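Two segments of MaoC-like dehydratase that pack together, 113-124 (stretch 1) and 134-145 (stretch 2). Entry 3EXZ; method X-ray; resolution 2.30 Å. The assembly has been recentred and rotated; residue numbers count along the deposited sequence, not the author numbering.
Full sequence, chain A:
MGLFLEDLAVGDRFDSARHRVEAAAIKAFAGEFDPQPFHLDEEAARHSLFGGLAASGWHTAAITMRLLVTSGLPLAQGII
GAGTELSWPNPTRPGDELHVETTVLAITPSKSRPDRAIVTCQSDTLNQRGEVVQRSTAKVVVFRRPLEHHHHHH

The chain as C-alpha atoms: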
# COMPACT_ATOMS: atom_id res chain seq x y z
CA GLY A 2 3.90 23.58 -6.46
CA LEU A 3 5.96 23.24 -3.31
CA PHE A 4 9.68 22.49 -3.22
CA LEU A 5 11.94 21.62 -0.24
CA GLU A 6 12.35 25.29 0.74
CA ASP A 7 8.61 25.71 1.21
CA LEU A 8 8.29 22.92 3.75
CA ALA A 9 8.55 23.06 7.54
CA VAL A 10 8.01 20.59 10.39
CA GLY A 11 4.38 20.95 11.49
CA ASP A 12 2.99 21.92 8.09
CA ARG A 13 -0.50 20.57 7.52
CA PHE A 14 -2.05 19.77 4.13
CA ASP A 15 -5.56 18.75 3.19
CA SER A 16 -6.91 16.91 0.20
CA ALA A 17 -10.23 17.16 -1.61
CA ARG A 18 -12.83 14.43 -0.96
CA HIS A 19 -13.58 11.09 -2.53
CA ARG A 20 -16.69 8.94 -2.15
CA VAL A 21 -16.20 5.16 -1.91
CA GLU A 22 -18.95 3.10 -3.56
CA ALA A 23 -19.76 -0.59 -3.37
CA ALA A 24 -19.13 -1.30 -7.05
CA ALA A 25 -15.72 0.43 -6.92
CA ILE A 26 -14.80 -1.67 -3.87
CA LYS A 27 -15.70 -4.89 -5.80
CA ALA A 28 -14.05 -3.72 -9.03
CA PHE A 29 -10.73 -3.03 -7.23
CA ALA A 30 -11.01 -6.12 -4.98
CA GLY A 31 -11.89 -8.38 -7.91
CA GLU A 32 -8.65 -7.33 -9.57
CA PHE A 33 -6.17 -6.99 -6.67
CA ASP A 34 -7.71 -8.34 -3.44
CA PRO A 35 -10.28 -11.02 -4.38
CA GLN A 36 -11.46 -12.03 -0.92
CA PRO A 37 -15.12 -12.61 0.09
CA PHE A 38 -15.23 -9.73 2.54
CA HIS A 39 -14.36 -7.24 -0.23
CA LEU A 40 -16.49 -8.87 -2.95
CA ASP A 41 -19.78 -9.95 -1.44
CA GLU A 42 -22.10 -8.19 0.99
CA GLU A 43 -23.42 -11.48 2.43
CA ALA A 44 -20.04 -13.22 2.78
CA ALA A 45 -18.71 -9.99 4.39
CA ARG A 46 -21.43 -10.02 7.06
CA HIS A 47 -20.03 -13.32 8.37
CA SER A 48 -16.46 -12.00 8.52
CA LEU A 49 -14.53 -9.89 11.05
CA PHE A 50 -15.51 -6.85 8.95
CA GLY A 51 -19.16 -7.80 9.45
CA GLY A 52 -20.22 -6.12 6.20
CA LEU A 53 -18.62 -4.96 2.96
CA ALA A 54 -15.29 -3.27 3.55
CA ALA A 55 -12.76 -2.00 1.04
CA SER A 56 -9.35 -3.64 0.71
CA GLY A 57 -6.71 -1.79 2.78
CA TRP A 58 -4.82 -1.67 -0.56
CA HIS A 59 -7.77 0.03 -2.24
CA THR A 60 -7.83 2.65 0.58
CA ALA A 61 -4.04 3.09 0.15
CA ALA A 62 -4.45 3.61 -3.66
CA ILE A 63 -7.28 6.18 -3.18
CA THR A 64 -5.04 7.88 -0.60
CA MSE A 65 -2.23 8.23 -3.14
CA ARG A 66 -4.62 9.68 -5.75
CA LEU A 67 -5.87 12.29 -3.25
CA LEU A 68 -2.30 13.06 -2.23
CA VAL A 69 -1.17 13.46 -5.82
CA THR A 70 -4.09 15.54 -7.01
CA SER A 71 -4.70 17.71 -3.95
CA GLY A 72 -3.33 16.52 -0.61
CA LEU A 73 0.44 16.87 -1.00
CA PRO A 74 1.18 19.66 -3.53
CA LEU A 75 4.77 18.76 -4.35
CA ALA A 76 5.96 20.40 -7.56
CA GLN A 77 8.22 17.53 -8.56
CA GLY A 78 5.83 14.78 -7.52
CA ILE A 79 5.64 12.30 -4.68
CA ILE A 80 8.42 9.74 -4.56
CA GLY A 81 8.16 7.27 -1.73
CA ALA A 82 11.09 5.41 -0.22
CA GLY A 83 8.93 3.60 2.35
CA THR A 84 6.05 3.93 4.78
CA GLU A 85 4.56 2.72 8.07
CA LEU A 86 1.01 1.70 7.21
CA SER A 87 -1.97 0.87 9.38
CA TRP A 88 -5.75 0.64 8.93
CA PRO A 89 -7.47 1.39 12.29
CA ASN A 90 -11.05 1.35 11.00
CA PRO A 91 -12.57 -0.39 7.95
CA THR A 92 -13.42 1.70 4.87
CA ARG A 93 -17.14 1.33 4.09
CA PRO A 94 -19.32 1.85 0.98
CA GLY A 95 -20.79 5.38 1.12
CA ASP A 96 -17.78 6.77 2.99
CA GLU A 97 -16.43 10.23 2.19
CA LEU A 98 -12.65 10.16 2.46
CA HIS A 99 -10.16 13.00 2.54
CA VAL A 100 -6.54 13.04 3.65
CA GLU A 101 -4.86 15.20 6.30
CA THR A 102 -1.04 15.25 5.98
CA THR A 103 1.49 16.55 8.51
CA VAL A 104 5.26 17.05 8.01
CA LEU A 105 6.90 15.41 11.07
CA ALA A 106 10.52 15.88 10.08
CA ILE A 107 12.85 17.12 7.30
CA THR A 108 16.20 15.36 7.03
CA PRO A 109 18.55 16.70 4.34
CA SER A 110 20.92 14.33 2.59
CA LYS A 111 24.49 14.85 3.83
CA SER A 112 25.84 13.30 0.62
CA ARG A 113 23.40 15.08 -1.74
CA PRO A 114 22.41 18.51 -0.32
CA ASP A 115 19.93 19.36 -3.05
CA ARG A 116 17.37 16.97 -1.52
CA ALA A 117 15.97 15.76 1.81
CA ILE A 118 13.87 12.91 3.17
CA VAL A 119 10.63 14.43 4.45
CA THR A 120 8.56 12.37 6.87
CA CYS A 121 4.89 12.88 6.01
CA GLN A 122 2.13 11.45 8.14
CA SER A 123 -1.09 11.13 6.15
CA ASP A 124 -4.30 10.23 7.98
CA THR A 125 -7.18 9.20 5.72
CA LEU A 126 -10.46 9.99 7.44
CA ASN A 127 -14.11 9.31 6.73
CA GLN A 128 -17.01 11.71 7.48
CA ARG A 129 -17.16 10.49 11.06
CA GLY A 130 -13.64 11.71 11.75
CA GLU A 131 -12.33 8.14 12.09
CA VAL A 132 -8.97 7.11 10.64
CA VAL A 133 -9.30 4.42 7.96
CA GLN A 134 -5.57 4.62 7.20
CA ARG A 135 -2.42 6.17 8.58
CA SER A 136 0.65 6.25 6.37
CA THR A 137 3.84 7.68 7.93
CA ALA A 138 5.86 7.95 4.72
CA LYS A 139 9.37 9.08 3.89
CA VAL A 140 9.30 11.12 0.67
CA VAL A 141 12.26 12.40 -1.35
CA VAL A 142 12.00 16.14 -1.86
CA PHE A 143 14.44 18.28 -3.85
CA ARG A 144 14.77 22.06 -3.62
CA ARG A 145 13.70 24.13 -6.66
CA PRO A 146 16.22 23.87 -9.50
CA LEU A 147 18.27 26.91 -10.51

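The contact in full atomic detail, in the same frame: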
# COMPACT_ATOMS: atom_id res chain seq x y z
N ARG A 113 24.01 14.38 -0.63
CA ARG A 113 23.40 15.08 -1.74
C ARG A 113 22.51 16.20 -1.19
O ARG A 113 21.28 16.05 -1.05
CB ARG A 113 22.58 14.10 -2.59
N PRO A 114 23.12 17.37 -0.88
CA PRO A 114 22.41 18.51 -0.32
C PRO A 114 21.28 19.20 -1.08
O PRO A 114 20.65 20.10 -0.53
CB PRO A 114 23.53 19.45 0.10
CG PRO A 114 24.59 19.20 -0.93
CD PRO A 114 24.53 17.71 -1.19
N ASP A 115 21.03 18.76 -2.30
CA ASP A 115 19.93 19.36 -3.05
C ASP A 115 18.60 18.63 -2.81
O ASP A 115 17.61 18.90 -3.50
CB ASP A 115 20.25 19.40 -4.56
CG ASP A 115 20.40 18.01 -5.17
OD1 ASP A 115 20.78 17.07 -4.45
OD2 ASP A 115 20.15 17.89 -6.39
N ARG A 116 18.57 17.75 -1.82
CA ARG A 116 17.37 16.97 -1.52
C ARG A 116 17.35 16.55 -0.05
O ARG A 116 18.37 16.57 0.63
CB ARG A 116 17.35 15.72 -2.41
CG ARG A 116 18.39 14.69 -2.02
CD ARG A 116 18.10 13.35 -2.64
NE ARG A 116 18.88 13.13 -3.85
CZ ARG A 116 18.83 12.01 -4.57
NH1 ARG A 116 18.02 11.02 -4.22
NH2 ARG A 116 19.60 11.89 -5.64
N ALA A 117 16.17 16.17 0.43
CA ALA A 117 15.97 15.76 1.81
C ALA A 117 14.90 14.69 1.88
O ALA A 117 14.10 14.54 0.95
CB ALA A 117 15.51 16.97 2.66
N ILE A 118 14.90 13.92 2.96
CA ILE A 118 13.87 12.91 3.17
C ILE A 118 12.89 13.57 4.14
O ILE A 118 13.24 13.90 5.28
CB ILE A 118 14.45 11.60 3.75
CG1 ILE A 118 15.06 10.78 2.61
CG2 ILE A 118 13.36 10.82 4.46
CD1 ILE A 118 15.85 9.59 3.08
N VAL A 119 11.67 13.80 3.66
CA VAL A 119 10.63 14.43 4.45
C VAL A 119 9.65 13.38 4.94
O VAL A 119 9.06 12.64 4.15
CB VAL A 119 9.84 15.49 3.60
CG1 VAL A 119 8.81 16.21 4.47
CG2 VAL A 119 10.82 16.49 2.98
N THR A 120 9.48 13.32 6.26
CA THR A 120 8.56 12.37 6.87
C THR A 120 7.16 12.97 6.89
O THR A 120 6.89 13.94 7.60
CB THR A 120 8.99 12.02 8.31
OG1 THR A 120 10.29 11.42 8.29
CG2 THR A 120 8.01 11.05 8.93
N CYS A 121 6.27 12.40 6.09
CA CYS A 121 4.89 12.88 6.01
C CYS A 121 3.92 11.87 6.58
O CYS A 121 3.91 10.71 6.17
CB CYS A 121 4.50 13.14 4.55
SG CYS A 121 5.58 14.30 3.71
N GLN A 122 3.12 12.32 7.53
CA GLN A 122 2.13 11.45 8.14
C GLN A 122 0.75 11.80 7.59
O GLN A 122 0.19 12.84 7.91
CB GLN A 122 2.13 11.59 9.66
CG GLN A 122 1.16 10.66 10.35
CD GLN A 122 1.36 10.61 11.85
OE1 GLN A 122 2.19 9.85 12.35
NE2 GLN A 122 0.61 11.43 12.57
N SER A 123 0.23 10.92 6.74
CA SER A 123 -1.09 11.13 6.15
C SER A 123 -2.15 10.27 6.83
O SER A 123 -2.01 9.05 6.92
CB SER A 123 -1.07 10.79 4.66
OG SER A 123 -0.07 11.54 3.99
N ASP A 124 -3.19 10.92 7.34
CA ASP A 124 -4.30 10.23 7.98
C ASP A 124 -5.50 10.36 7.04
O ASP A 124 -5.93 11.47 6.71
CB ASP A 124 -4.62 10.84 9.34
CG ASP A 124 -3.64 10.42 10.43
OD1 ASP A 124 -3.80 10.89 11.58
OD2 ASP A 124 -2.73 9.61 10.15
N GLN A 134 -6.94 4.93 7.56
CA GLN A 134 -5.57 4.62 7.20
C GLN A 134 -4.61 5.68 7.69
O GLN A 134 -4.92 6.87 7.63
CB GLN A 134 -5.36 4.48 5.69
CG GLN A 134 -3.94 4.04 5.31
CD GLN A 134 -3.68 3.97 3.81
OE1 GLN A 134 -3.07 4.88 3.22
NE2 GLN A 134 -4.15 2.90 3.18
N ARG A 135 -3.47 5.24 8.21
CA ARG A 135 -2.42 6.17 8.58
C ARG A 135 -1.18 5.65 7.85
O ARG A 135 -0.84 4.47 7.93
CB ARG A 135 -2.15 6.23 10.07
CG ARG A 135 -0.80 6.85 10.39
CD ARG A 135 -0.68 7.16 11.87
NE ARG A 135 -1.59 8.23 12.26
CZ ARG A 135 -1.58 8.82 13.45
NH1 ARG A 135 -0.69 8.45 14.37
NH2 ARG A 135 -2.45 9.79 13.73
N SER A 136 -0.55 6.56 7.12
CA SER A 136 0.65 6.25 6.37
C SER A 136 1.72 7.27 6.77
O SER A 136 1.61 8.45 6.44
CB SER A 136 0.34 6.34 4.86
OG SER A 136 1.47 5.99 4.08
N THR A 137 2.72 6.82 7.53
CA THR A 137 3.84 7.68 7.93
C THR A 137 4.90 7.34 6.88
O THR A 137 5.63 6.36 6.99
CB THR A 137 4.32 7.34 9.34
OG1 THR A 137 3.22 7.49 10.25
CG2 THR A 137 5.45 8.29 9.77
N ALA A 138 4.96 8.16 5.85
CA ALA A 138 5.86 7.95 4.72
C ALA A 138 7.10 8.82 4.69
O ALA A 138 7.10 9.93 5.21
CB ALA A 138 5.06 8.15 3.40
N LYS A 139 8.16 8.30 4.08
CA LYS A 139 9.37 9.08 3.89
C LYS A 139 9.39 9.38 2.38
O LYS A 139 9.44 8.48 1.55
CB LYS A 139 10.61 8.31 4.30
CG LYS A 139 10.70 8.08 5.81
CD LYS A 139 11.83 7.12 6.14
CE LYS A 139 12.07 7.06 7.65
NZ LYS A 139 12.19 8.43 8.24
N VAL A 140 9.33 10.67 2.05
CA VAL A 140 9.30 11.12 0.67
C VAL A 140 10.60 11.85 0.34
O VAL A 140 11.21 12.46 1.22
CB VAL A 140 8.06 12.05 0.47
CG1 VAL A 140 7.95 12.50 -0.97
CG2 VAL A 140 6.80 11.30 0.87
N VAL A 141 11.04 11.74 -0.91
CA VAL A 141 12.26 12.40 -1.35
C VAL A 141 11.88 13.73 -1.99
O VAL A 141 11.21 13.76 -3.03
CB VAL A 141 13.03 11.56 -2.39
CG1 VAL A 141 14.42 12.15 -2.60
CG2 VAL A 141 13.12 10.11 -1.93
N VAL A 142 12.30 14.82 -1.36
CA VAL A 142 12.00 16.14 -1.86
C VAL A 142 13.23 16.99 -2.16
O VAL A 142 14.08 17.22 -1.28
CB VAL A 142 11.13 16.93 -0.85
CG1 VAL A 142 10.73 18.27 -1.45
CG2 VAL A 142 9.89 16.12 -0.46
N PHE A 143 13.33 17.43 -3.40
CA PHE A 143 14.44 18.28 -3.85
C PHE A 143 14.06 19.77 -3.74
O PHE A 143 12.88 20.12 -3.74
CB PHE A 143 14.77 17.99 -5.32
CG PHE A 143 15.36 16.63 -5.55
CD1 PHE A 143 16.73 16.48 -5.73
CD2 PHE A 143 14.55 15.50 -5.61
CE1 PHE A 143 17.29 15.22 -5.95
CE2 PHE A 143 15.10 14.24 -5.82
CZ PHE A 143 16.47 14.10 -6.00
N ARG A 144 15.06 20.64 -3.64
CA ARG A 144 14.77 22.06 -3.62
C ARG A 144 14.60 22.50 -5.09
O ARG A 144 15.01 21.78 -6.01
CB ARG A 144 15.86 22.85 -2.89
CG ARG A 144 17.28 22.38 -3.08
CD ARG A 144 18.16 22.90 -1.94
NE ARG A 144 17.80 24.27 -1.57
CZ ARG A 144 18.53 25.07 -0.80
NH1 ARG A 144 19.68 24.64 -0.29
NH2 ARG A 144 18.11 26.30 -0.54
N ARG A 145 13.95 23.64 -5.31
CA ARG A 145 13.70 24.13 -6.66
C ARG A 145 14.99 24.30 -7.43
O ARG A 145 15.95 24.87 -6.93
CB ARG A 145 12.94 25.47 -6.64
CG ARG A 145 13.59 26.56 -5.81
CD ARG A 145 12.91 26.67 -4.45
NE ARG A 145 11.46 26.69 -4.59
CZ ARG A 145 10.66 27.60 -4.05
NH1 ARG A 145 11.17 28.58 -3.32
NH2 ARG A 145 9.35 27.54 -4.25

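At one end of this antiparallel pair of strands, Arg-116 sets its CB over the face of an aromatic ring: the CB sits 3.7 Å from the centroid of the six-carbon ring of Phe-143, and its NE comes within 3.4 Å of Phe-143 CE1. Arginine suits this place because its CB packs on the ring face, and the rest of the chain is long enough to run past the ring's edge, so that CE1 lies over one face of the guanidinium. At the other end, Asp-124 and Arg-135 form a two-pronged salt bridge, OD1 to NH2 and OD2 to NE, both 2.8 Å; matched planar groups allow both bonds at once.

Between them the backbones do the regular work. Ala-117, Val-119, Cys-121 and Ser-123 pair with Val-142, Val-140, Ala-138 and Ser-136, each pair exchanging two N-H to O bonds of 2.8 to 2.9 Å. Beyond the ladder, Arg-144 N reaches Asp-115 O at 3.1 Å.

The side chains of these hydrogen-bonded pairs share one face, largely buried. Small or beta-branched residues pack closely there, as where Val-119 CG2 meets Val-142 CG2 at 3.6 Å; both serine hydroxyls are satisfied elsewhere in the structure. The opposite face, more exposed, mixes apolar Ile-118 and Val-141 with polar Thr-120, Lys-139, Gln-122 and Thr-137, whose OG1 donates a weak hydrogen bond to Gln-122 OE1 (3.3 Å); it also carries the Arg-116 and Phe-143 contact and the salt bridge.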